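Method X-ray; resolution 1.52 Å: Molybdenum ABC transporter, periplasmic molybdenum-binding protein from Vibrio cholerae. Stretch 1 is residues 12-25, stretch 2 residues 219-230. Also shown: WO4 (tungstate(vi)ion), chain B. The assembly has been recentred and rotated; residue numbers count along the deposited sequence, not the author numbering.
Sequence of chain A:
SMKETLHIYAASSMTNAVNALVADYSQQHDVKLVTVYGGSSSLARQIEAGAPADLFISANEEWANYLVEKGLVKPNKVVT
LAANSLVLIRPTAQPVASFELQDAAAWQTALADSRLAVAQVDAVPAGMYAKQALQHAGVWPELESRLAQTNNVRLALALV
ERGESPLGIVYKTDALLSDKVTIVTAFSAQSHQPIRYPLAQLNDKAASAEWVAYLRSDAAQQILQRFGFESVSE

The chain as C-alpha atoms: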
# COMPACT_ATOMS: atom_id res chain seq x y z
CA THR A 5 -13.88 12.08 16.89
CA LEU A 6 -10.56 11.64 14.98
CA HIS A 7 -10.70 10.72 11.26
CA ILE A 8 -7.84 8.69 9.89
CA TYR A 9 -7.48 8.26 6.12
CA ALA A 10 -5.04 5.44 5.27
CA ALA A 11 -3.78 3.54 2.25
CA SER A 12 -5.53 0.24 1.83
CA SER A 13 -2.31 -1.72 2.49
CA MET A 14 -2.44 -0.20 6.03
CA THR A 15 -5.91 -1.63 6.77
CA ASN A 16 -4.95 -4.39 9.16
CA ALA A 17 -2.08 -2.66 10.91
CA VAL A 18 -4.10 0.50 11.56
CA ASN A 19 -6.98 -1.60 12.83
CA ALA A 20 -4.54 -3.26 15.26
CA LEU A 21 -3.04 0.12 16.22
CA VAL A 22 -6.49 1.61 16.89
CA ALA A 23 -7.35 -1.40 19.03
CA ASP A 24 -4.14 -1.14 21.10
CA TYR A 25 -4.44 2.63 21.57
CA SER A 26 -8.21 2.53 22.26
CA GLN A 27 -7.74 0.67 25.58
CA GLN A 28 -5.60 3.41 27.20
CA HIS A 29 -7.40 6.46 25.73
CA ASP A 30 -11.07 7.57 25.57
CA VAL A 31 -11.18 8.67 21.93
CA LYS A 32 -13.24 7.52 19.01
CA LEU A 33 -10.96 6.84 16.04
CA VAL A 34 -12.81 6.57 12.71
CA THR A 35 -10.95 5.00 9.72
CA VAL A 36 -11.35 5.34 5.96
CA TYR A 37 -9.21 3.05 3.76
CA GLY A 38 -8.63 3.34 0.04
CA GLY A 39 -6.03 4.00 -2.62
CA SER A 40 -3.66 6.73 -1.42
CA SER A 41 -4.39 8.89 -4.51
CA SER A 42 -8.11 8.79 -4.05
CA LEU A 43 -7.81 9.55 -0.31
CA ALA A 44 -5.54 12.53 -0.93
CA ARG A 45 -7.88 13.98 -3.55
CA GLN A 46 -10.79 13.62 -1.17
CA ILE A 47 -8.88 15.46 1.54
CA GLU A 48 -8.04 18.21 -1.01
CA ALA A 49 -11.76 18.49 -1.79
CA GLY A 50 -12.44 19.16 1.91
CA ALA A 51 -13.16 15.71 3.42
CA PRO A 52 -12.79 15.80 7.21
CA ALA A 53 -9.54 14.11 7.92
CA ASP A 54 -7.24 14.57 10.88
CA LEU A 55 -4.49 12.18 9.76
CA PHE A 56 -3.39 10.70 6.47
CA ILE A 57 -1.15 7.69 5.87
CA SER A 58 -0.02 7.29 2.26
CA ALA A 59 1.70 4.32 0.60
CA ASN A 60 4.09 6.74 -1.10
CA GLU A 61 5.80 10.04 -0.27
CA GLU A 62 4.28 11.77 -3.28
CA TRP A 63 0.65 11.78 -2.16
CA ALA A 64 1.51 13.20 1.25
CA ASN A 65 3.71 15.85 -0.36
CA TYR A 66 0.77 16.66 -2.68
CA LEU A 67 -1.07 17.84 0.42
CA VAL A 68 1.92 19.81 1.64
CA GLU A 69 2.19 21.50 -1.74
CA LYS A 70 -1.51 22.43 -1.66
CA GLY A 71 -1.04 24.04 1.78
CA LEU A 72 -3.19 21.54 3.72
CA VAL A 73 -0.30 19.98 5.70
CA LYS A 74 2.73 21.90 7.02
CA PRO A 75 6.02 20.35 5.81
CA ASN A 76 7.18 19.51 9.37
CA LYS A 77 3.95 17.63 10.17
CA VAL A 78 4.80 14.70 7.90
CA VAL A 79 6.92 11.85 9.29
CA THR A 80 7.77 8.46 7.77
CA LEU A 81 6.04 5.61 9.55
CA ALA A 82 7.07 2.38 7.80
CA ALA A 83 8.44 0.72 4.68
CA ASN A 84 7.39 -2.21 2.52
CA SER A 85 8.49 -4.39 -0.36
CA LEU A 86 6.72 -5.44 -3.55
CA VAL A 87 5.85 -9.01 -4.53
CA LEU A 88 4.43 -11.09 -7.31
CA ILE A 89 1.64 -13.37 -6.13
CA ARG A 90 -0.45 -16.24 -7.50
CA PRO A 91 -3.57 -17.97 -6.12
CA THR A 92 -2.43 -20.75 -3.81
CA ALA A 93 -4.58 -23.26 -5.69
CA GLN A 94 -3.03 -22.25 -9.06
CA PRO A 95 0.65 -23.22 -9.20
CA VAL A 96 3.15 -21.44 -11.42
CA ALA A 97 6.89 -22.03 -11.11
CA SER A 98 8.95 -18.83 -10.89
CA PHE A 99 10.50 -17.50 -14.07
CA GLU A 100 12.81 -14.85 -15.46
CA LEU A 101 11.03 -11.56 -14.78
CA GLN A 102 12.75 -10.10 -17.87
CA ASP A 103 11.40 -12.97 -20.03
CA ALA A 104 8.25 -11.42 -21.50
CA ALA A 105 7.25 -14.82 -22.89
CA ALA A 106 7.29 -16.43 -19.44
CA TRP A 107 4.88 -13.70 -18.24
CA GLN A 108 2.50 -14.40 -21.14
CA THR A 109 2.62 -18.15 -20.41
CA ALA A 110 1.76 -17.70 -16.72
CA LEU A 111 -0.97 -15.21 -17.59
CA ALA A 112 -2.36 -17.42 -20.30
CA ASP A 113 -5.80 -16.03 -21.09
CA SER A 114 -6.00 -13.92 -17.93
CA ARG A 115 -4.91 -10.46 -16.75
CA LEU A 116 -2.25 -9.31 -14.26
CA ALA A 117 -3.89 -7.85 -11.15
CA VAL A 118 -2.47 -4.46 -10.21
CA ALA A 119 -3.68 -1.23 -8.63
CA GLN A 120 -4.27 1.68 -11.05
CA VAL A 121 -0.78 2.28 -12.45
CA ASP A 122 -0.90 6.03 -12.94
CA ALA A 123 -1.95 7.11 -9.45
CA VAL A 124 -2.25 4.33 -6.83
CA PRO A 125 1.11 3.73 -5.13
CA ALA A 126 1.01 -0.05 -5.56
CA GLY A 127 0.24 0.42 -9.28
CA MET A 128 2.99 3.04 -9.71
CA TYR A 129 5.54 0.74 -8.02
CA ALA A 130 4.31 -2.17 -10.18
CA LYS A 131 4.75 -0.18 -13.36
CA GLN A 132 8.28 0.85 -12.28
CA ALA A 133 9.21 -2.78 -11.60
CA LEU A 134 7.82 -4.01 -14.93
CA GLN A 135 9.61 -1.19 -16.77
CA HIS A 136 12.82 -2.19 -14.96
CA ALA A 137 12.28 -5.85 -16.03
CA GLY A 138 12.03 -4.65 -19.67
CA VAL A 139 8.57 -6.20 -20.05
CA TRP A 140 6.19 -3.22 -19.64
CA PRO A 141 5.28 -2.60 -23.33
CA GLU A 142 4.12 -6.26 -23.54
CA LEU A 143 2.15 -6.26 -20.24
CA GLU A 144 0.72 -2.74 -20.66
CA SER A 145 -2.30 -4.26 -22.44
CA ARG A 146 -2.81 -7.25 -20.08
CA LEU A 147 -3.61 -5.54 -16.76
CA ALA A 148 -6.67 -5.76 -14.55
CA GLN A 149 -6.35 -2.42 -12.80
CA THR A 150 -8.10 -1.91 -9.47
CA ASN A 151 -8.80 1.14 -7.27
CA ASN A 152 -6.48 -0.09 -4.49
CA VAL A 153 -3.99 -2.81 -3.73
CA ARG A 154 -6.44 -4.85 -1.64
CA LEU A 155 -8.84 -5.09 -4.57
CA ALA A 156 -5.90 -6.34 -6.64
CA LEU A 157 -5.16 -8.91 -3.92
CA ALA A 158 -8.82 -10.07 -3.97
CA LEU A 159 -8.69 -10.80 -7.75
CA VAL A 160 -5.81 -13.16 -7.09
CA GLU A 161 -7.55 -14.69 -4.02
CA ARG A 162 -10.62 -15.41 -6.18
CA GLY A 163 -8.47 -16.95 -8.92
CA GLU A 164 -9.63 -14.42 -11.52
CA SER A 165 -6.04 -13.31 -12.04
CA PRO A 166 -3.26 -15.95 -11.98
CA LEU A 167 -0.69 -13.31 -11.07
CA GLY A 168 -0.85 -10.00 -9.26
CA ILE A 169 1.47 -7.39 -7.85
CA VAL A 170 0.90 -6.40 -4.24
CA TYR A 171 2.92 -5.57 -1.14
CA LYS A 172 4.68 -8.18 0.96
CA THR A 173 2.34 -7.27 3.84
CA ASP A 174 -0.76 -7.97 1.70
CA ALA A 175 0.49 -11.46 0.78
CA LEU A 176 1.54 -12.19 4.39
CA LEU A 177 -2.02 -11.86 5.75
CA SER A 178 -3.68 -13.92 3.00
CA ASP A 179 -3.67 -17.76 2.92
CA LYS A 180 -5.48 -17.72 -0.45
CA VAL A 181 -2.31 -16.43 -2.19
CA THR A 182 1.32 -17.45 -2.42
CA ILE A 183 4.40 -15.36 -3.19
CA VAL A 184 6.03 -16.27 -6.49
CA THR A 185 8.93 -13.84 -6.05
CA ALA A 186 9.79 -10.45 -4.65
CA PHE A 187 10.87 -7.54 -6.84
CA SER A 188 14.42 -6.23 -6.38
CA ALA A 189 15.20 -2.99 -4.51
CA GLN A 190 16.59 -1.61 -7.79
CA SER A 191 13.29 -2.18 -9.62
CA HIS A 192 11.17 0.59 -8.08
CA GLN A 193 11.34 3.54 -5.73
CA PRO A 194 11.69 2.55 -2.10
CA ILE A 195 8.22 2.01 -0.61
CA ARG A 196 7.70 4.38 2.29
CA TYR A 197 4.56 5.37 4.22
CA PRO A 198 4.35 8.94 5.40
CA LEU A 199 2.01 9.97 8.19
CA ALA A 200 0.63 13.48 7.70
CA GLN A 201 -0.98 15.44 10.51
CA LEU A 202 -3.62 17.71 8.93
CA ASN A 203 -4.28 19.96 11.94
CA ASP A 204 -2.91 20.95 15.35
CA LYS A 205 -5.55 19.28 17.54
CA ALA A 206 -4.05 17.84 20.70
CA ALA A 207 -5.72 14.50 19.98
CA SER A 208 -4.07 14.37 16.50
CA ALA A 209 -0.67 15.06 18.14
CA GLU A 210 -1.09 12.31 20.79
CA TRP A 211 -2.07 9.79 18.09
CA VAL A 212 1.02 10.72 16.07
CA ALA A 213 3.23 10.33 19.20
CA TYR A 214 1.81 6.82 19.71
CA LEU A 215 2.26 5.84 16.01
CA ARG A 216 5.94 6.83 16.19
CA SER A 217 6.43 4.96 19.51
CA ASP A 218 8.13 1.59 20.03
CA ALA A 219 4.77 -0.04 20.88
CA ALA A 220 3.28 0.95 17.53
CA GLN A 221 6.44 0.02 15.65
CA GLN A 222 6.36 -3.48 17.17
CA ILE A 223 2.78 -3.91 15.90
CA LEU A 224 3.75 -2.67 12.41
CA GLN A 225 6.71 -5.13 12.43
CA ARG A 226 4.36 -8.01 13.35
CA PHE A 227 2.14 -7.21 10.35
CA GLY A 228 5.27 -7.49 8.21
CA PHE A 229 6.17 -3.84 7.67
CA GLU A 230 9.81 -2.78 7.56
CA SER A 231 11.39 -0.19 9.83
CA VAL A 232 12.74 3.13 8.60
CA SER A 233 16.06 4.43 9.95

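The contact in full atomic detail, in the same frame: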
# COMPACT_ATOMS: atom_id res chain seq x y z
N SER A 12 -4.98 1.54 1.63
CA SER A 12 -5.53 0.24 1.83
C SER A 12 -4.55 -0.79 2.37
O SER A 12 -4.95 -1.66 3.14
CB SER A 12 -6.12 -0.29 0.54
OG SER A 12 -7.20 0.55 0.12
N SER A 13 -3.27 -0.73 1.99
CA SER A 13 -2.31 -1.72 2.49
C SER A 13 -2.11 -1.57 4.01
O SER A 13 -1.53 -2.45 4.63
CB SER A 13 -0.94 -1.61 1.77
OG SER A 13 -0.41 -0.30 1.85
N MET A 14 -2.51 -0.44 4.58
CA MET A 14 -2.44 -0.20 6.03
C MET A 14 -3.65 -0.69 6.84
O MET A 14 -3.67 -0.57 8.10
CB MET A 14 -2.17 1.29 6.29
CG MET A 14 -0.68 1.64 6.28
SD MET A 14 0.20 1.22 7.86
CE MET A 14 1.92 1.58 7.42
N THR A 15 -4.62 -1.31 6.17
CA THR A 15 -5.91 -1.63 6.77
C THR A 15 -5.72 -2.39 8.08
O THR A 15 -6.21 -1.97 9.13
CB THR A 15 -6.78 -2.46 5.82
OG1 THR A 15 -7.12 -1.65 4.70
CG2 THR A 15 -8.05 -2.92 6.51
N ASN A 16 -5.02 -3.52 8.02
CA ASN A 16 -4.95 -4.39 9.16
C ASN A 16 -4.11 -3.83 10.27
O ASN A 16 -4.50 -3.89 11.42
CB ASN A 16 -4.51 -5.80 8.80
CG ASN A 16 -5.44 -6.41 7.79
OD1 ASN A 16 -5.35 -6.13 6.61
ND2 ASN A 16 -6.37 -7.20 8.26
N ALA A 17 -2.98 -3.23 9.93
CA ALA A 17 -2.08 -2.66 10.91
C ALA A 17 -2.73 -1.49 11.63
O ALA A 17 -2.59 -1.41 12.85
CB ALA A 17 -0.77 -2.21 10.24
N VAL A 18 -3.43 -0.63 10.89
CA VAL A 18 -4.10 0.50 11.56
C VAL A 18 -5.24 -0.02 12.43
O VAL A 18 -5.47 0.47 13.53
CB VAL A 18 -4.56 1.58 10.59
CG1 VAL A 18 -5.38 2.67 11.30
CG2 VAL A 18 -3.34 2.18 9.93
N ASN A 19 -5.95 -1.04 11.97
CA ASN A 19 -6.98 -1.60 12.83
C ASN A 19 -6.38 -2.10 14.17
O ASN A 19 -6.91 -1.86 15.24
CB ASN A 19 -7.73 -2.72 12.12
CG ASN A 19 -8.70 -2.22 11.04
OD1 ASN A 19 -9.07 -1.03 10.99
ND2 ASN A 19 -9.10 -3.12 10.18
N ALA A 20 -5.25 -2.81 14.09
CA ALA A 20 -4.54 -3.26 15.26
C ALA A 20 -4.03 -2.12 16.14
O ALA A 20 -4.10 -2.20 17.35
CB ALA A 20 -3.39 -4.16 14.84
N LEU A 21 -3.52 -1.07 15.50
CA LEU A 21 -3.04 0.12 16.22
C LEU A 21 -4.15 0.87 16.95
O LEU A 21 -3.97 1.26 18.11
CB LEU A 21 -2.27 1.04 15.30
CG LEU A 21 -0.95 0.52 14.73
CD1 LEU A 21 -0.53 1.27 13.49
CD2 LEU A 21 0.16 0.58 15.78
N VAL A 22 -5.29 1.04 16.27
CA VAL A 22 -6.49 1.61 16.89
C VAL A 22 -6.95 0.81 18.10
O VAL A 22 -7.26 1.37 19.13
CB VAL A 22 -7.64 1.70 15.87
CG1 VAL A 22 -8.96 2.02 16.53
CG2 VAL A 22 -7.35 2.77 14.82
N ALA A 23 -6.95 -0.52 17.96
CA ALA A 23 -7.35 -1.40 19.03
C ALA A 23 -6.45 -1.27 20.25
O ALA A 23 -6.93 -1.19 21.37
CB ALA A 23 -7.36 -2.84 18.53
N ASP A 24 -5.14 -1.24 20.03
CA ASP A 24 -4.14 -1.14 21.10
C ASP A 24 -4.29 0.20 21.82
O ASP A 24 -4.44 0.26 23.03
CB ASP A 24 -2.74 -1.29 20.51
CG ASP A 24 -1.63 -1.30 21.57
OD1 ASP A 24 -1.66 -2.17 22.46
OD2 ASP A 24 -0.70 -0.46 21.49
N TYR A 25 -4.24 1.27 21.05
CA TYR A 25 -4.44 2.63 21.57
C TYR A 25 -5.77 2.82 22.29
O TYR A 25 -5.81 3.51 23.30
CB TYR A 25 -4.35 3.63 20.41
CG TYR A 25 -4.20 5.08 20.82
CD1 TYR A 25 -3.02 5.52 21.37
CD2 TYR A 25 -5.23 6.00 20.63
CE1 TYR A 25 -2.85 6.84 21.76
CE2 TYR A 25 -5.07 7.32 20.98
CZ TYR A 25 -3.88 7.74 21.56
OH TYR A 25 -3.70 9.04 21.93
N ALA A 219 5.95 0.83 20.83
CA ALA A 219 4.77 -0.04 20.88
C ALA A 219 4.09 -0.16 19.53
O ALA A 219 3.75 -1.27 19.08
CB ALA A 219 3.79 0.48 21.91
N ALA A 220 3.93 0.96 18.84
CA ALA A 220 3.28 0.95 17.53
C ALA A 220 4.20 0.30 16.49
O ALA A 220 3.76 -0.41 15.60
CB ALA A 220 2.90 2.36 17.09
N GLN A 221 5.50 0.58 16.60
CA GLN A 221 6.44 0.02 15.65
C GLN A 221 6.50 -1.49 15.77
O GLN A 221 6.63 -2.15 14.75
CB GLN A 221 7.83 0.65 15.82
CG GLN A 221 7.87 2.13 15.41
CD GLN A 221 7.57 2.35 13.93
OE1 GLN A 221 8.21 1.74 13.08
NE2 GLN A 221 6.59 3.22 13.62
N GLN A 222 6.36 -2.02 16.98
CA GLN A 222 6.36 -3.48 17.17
C GLN A 222 5.13 -4.09 16.49
O GLN A 222 5.24 -5.11 15.83
CB GLN A 222 6.46 -3.88 18.65
CG GLN A 222 7.87 -3.80 19.20
CD GLN A 222 7.94 -4.16 20.67
OE1 GLN A 222 6.98 -3.96 21.42
NE2 GLN A 222 9.09 -4.68 21.11
N ILE A 223 3.98 -3.43 16.60
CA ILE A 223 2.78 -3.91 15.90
C ILE A 223 2.98 -3.87 14.39
O ILE A 223 2.69 -4.86 13.72
CB ILE A 223 1.54 -3.13 16.36
CG1 ILE A 223 1.18 -3.56 17.76
CG2 ILE A 223 0.39 -3.35 15.38
CD1 ILE A 223 0.32 -2.58 18.53
N LEU A 224 3.47 -2.76 13.85
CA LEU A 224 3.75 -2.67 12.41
C LEU A 224 4.72 -3.78 12.01
O LEU A 224 4.51 -4.41 10.99
CB LEU A 224 4.35 -1.31 12.04
CG LEU A 224 3.33 -0.15 12.08
CD1 LEU A 224 4.00 1.21 12.22
CD2 LEU A 224 2.46 -0.21 10.85
N GLN A 225 5.77 -4.01 12.77
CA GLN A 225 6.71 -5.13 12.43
C GLN A 225 6.00 -6.49 12.39
O GLN A 225 6.27 -7.31 11.52
CB GLN A 225 7.91 -5.20 13.39
CG GLN A 225 8.76 -3.94 13.58
CD GLN A 225 9.07 -3.18 12.30
OE1 GLN A 225 9.58 -3.75 11.33
NE2 GLN A 225 8.79 -1.87 12.29
N ARG A 226 5.05 -6.72 13.29
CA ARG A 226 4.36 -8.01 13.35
C ARG A 226 3.44 -8.25 12.16
O ARG A 226 3.20 -9.40 11.77
CB ARG A 226 3.60 -8.17 14.66
CG ARG A 226 4.58 -8.35 15.81
CD ARG A 226 3.94 -9.01 16.98
NE ARG A 226 3.10 -8.09 17.73
CZ ARG A 226 3.49 -7.41 18.81
NH1 ARG A 226 2.62 -6.63 19.44
NH2 ARG A 226 4.73 -7.49 19.28
N PHE A 227 2.94 -7.15 11.58
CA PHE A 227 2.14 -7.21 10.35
C PHE A 227 3.03 -7.24 9.11
O PHE A 227 2.53 -7.24 7.99
CB PHE A 227 1.14 -6.06 10.32
CG PHE A 227 -0.07 -6.29 11.20
CD1 PHE A 227 -0.06 -5.99 12.54
CD2 PHE A 227 -1.23 -6.86 10.68
CE1 PHE A 227 -1.15 -6.25 13.36
CE2 PHE A 227 -2.34 -7.07 11.48
CZ PHE A 227 -2.30 -6.79 12.82
N GLY A 228 4.34 -7.27 9.30
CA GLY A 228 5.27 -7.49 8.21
C GLY A 228 5.88 -6.24 7.62
O GLY A 228 6.65 -6.35 6.67
N PHE A 229 5.57 -5.06 8.18
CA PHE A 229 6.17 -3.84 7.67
C PHE A 229 7.64 -3.77 8.07
O PHE A 229 8.05 -4.33 9.09
CB PHE A 229 5.42 -2.61 8.16
CG PHE A 229 4.08 -2.46 7.51
CD1 PHE A 229 2.99 -3.09 8.07
CD2 PHE A 229 3.90 -1.74 6.36
CE1 PHE A 229 1.75 -3.00 7.48
CE2 PHE A 229 2.67 -1.65 5.77
CZ PHE A 229 1.59 -2.29 6.34
N GLU A 230 8.40 -3.03 7.29
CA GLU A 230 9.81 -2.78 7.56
C GLU A 230 9.97 -1.49 8.33
O GLU A 230 9.19 -0.56 8.15
CB GLU A 230 10.62 -2.64 6.27
CG GLU A 230 10.71 -3.85 5.36
CD GLU A 230 11.41 -3.51 4.05
OE1 GLU A 230 12.05 -2.43 3.96
OE2 GLU A 230 11.32 -4.32 3.11
W WO4 B . -2.30 1.51 -1.76
O1 WO4 B . -3.95 0.63 -2.50
O2 WO4 B . -0.61 1.31 -2.89
O3 WO4 B . -2.68 3.52 -1.52
O4 WO4 B . -1.85 0.68 0.08

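Two helices, 15-25 and 219-226, pack with their axes 9.6 Å apart at closest approach and their directions 145° apart, nearer antiparallel than parallel. No hydrogen bond crosses between the stretches; apolar packing over 551 Å² of buried surface, summed over both sides, does the work.

The first rule is small against large. Ala 17 and Ala 20 give helix 15-25 a low surface, and the bulky side chains of the second stretch settle onto it. Ile 223 points toward the first helix and sits as a knob among Ala 17, Ala 20, Leu 21 and Asp 24. With chi1 at m and chi2 at t, its CG2 lies 3.9 Å from Ala 20 CB and 4.0 Å from Leu 21 CD2, while its CD1 reaches on to 3.8 Å from Asp 24 OD2. Asp 24 brings its aliphatic CB to this margin and has its OD2 hydrogen-bonded elsewhere in the structure.

Leu 21 and Leu 224 follow a second rule: in both, CA-to-CB points sideways and the rotamer brings the end of the chain nearer the other stretch. Both use m for chi1 and t for chi2. Leu 21 CD2 thereby comes to 3.5 Å from Ala 220 CB, a methyl small enough to let the branch in close, and Leu 224 CD2 reaches 3.8 Å from Ala 17 CB.

Beyond the second helix, two phenylalanines extend the contact. Phe 227, chi1 m and chi2 85°, lays a ring face over the backbone of Ala 17, whose CA stands 4.1 Å from the ring centroid and 9° off its normal, a CH-pi contact. The same ring brings CE1 to 3.4 Å from Ala 20 CB and CE2 to 3.7 Å from Asn 16 CB, so Asn 16 contributes its CB here while its amide end leads away.

Gly 228 makes the turn between the rings. Its phi of 97° belongs to a Schellman motif, and a CB there would jam against the carbonyl O of Phe 227. The turn is tied back by Gly 228 N to Gln 225 O, 2.9 Å, and Phe 229 N to Leu 224 O, 3.1 Å.

Phe 229, chi1 m and chi2 88°, points toward the first stretch and is buried, with CE1 3.8 Å from Ala 17 CB. Met 14, m, m, t, starts sideways but swings its CE over the face of the Phe 229 ring, 4.1 Å from the centroid; Met 14 SD, 4.5 Å from that centroid, approaches obliquely. Ser 13 O lies at the ring edge, 3.6 Å from Phe 229 CZ, while Ser 13 N and OG bind tungstate O4 at 2.8 and 2.5 Å, so Ser 13 links the tungstate to the edge of this packing.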